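Local coordinates for probable transcriptional regulator (Pseudomonas aeruginosa, PDB 2NNN), which probably binds DNA as a transcription factor of the MarR family, through a winged helix-turn-helix domain, at residues 54-59 against 67-72. Numbering follows the deposited sequence.
Sequences PQNQLG and ATIKGV
Gln55 OE1 is met by Lys70 through a single water, which donates to that oxygen at 2.8 Å and accepts from Lys70 NZ at 3.1 Å. The glutamine reaches this place because its chain runs out extended beyond CG, laying the amide against the backbone of the other helix, with OE1 3.5 Å from Lys70 CA. Lys70 NZ also has a long, weak ion pair with Glu74.

Next to this water bridge Ile69 enters as a knob among Gln55, Asn56, Leu58 and Gly59. Its CG2 lies 3.4 Å from Gln55 O, a carbonyl already accepting from Gly59 N. The other branch, with CG1 anti to the backbone N (chi1 -165°), carries CD1 up to Leu58 CG at 3.9 Å, the two side chains crossing at about a right angle. With no side chain on Gly59, Ile69 CB comes to within 3.9 Å of Gly59 CA. Leu58 continues the apolar layer onto Leu47 of helix 38-50.

These are the two helices of the helix-turn-helix, their short segments crossing at 110°; as in other MarR proteins, helix 66-78 is probably the recognition helix. Across these segments the packing rests mainly on Ile69, set in a notch of backbone and mixed side chains that is apolar on the Leu58 side, while the polar link runs through a water at the edge.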
loop_
_atom_site.group_PDB
_atom_site.type_symbol
_atom_site.label_atom_id
_atom_site.label_comp_id
_atom_site.label_asym_id
_atom_site.label_seq_id
_atom_site.Cartn_x
_atom_site.Cartn_y
_atom_site.Cartn_z
ATOM N N PRO A 54 16.895 7.502 -17.735
ATOM C CA PRO A 54 15.934 6.697 -18.501
ATOM C C PRO A 54 14.652 6.435 -17.688
ATOM O O PRO A 54 14.734 6.257 -16.469
ATOM C CB PRO A 54 16.687 5.385 -18.746
ATOM C CG PRO A 54 18.130 5.676 -18.457
ATOM C CD PRO A 54 18.166 6.793 -17.488
ATOM N N GLN A 55 13.494 6.405 -18.349
ATOM C CA GLN A 55 12.192 6.238 -17.664
ATOM C C GLN A 55 12.094 4.962 -16.816
ATOM O O GLN A 55 11.609 4.996 -15.690
ATOM C CB GLN A 55 11.040 6.276 -18.670
ATOM C CG GLN A 55 9.650 6.413 -18.050
ATOM C CD GLN A 55 8.566 6.575 -19.106
ATOM O OE1 GLN A 55 8.108 5.602 -19.700
ATOM N NE2 GLN A 55 8.161 7.812 -19.348
ATOM N N ASN A 56 12.568 3.853 -17.365
ATOM C CA ASN A 56 12.525 2.556 -16.687
ATOM C C ASN A 56 13.507 2.478 -15.518
ATOM O O ASN A 56 13.245 1.800 -14.505
ATOM C CB ASN A 56 12.787 1.430 -17.692
ATOM C CG ASN A 56 11.592 1.171 -18.613
ATOM O OD1 ASN A 56 10.563 1.883 -18.575
ATOM N ND2 ASN A 56 11.715 0.134 -19.437
ATOM N N GLN A 57 14.633 3.177 -15.669
ATOM C CA GLN A 57 15.584 3.333 -14.581
ATOM C C GLN A 57 15.004 4.200 -13.475
ATOM O O GLN A 57 15.204 3.911 -12.299
ATOM C CB GLN A 57 16.888 3.941 -15.092
ATOM C CG GLN A 57 17.957 4.074 -14.019
ATOM C CD GLN A 57 19.342 4.156 -14.610
ATOM O OE1 GLN A 57 19.884 3.152 -15.083
ATOM N NE2 GLN A 57 19.929 5.344 -14.586
ATOM N N LEU A 58 14.303 5.266 -13.855
ATOM C CA LEU A 58 13.597 6.096 -12.897
ATOM C C LEU A 58 12.613 5.206 -12.110
ATOM O O LEU A 58 12.465 5.340 -10.902
ATOM C CB LEU A 58 12.872 7.255 -13.601
ATOM C CG LEU A 58 11.956 8.141 -12.729
ATOM C CD1 LEU A 58 12.681 8.766 -11.531
ATOM C CD2 LEU A 58 11.201 9.217 -13.522
ATOM N N GLY A 59 11.991 4.275 -12.829
ATOM C CA GLY A 59 11.072 3.322 -12.260
ATOM C C GLY A 59 11.744 2.460 -11.228
ATOM O O GLY A 59 11.219 2.293 -10.132
ATOM N N ALA A 67 5.237 -0.032 -16.774
ATOM C CA ALA A 67 3.863 0.441 -16.974
ATOM C C ALA A 67 3.439 1.501 -15.937
ATOM O O ALA A 67 2.786 2.482 -16.290
ATOM C CB ALA A 67 2.888 -0.733 -16.968
ATOM N N THR A 68 3.814 1.304 -14.673
ATOM C CA THR A 68 3.504 2.261 -13.613
ATOM C C THR A 68 4.253 3.576 -13.787
ATOM O O THR A 68 3.636 4.630 -13.755
ATOM C CB THR A 68 3.783 1.678 -12.207
ATOM O OG1 THR A 68 3.164 0.397 -12.100
ATOM C CG2 THR A 68 3.222 2.582 -11.107
ATOM N N ILE A 69 5.574 3.520 -13.973
ATOM C CA ILE A 69 6.350 4.736 -14.167
ATOM C C ILE A 69 5.980 5.434 -15.460
ATOM O O ILE A 69 5.992 6.660 -15.519
ATOM C CB ILE A 69 7.884 4.527 -14.058
ATOM C CG1 ILE A 69 8.596 5.878 -13.906
ATOM C CG2 ILE A 69 8.437 3.748 -15.250
ATOM C CD1 ILE A 69 8.352 6.569 -12.574
ATOM N N LYS A 70 5.640 4.653 -16.487
ATOM C CA LYS A 70 5.191 5.196 -17.765
ATOM C C LYS A 70 4.081 6.227 -17.554
ATOM O O LYS A 70 4.135 7.326 -18.097
ATOM C CB LYS A 70 4.682 4.073 -18.663
ATOM C CG LYS A 70 4.452 4.498 -20.106
ATOM C CD LYS A 70 3.914 3.345 -20.951
ATOM C CE LYS A 70 3.343 3.849 -22.271
ATOM N NZ LYS A 70 4.410 4.064 -23.297
ATOM N N GLY A 71 3.092 5.868 -16.740
ATOM C CA GLY A 71 1.892 6.669 -16.586
ATOM C C GLY A 71 2.047 7.781 -15.562
ATOM O O GLY A 71 1.393 8.824 -15.670
ATOM N N VAL A 72 2.892 7.563 -14.560
ATOM C CA VAL A 72 3.246 8.634 -13.648
ATOM C C VAL A 72 3.949 9.751 -14.432
ATOM O O VAL A 72 3.589 10.927 -14.295
ATOM C CB VAL A 72 4.124 8.130 -12.473
ATOM C CG1 VAL A 72 4.953 9.268 -11.876
ATOM C CG2 VAL A 72 3.267 7.463 -11.424
HETATM O O HOH W 1 7.149 5.273 -22.350
#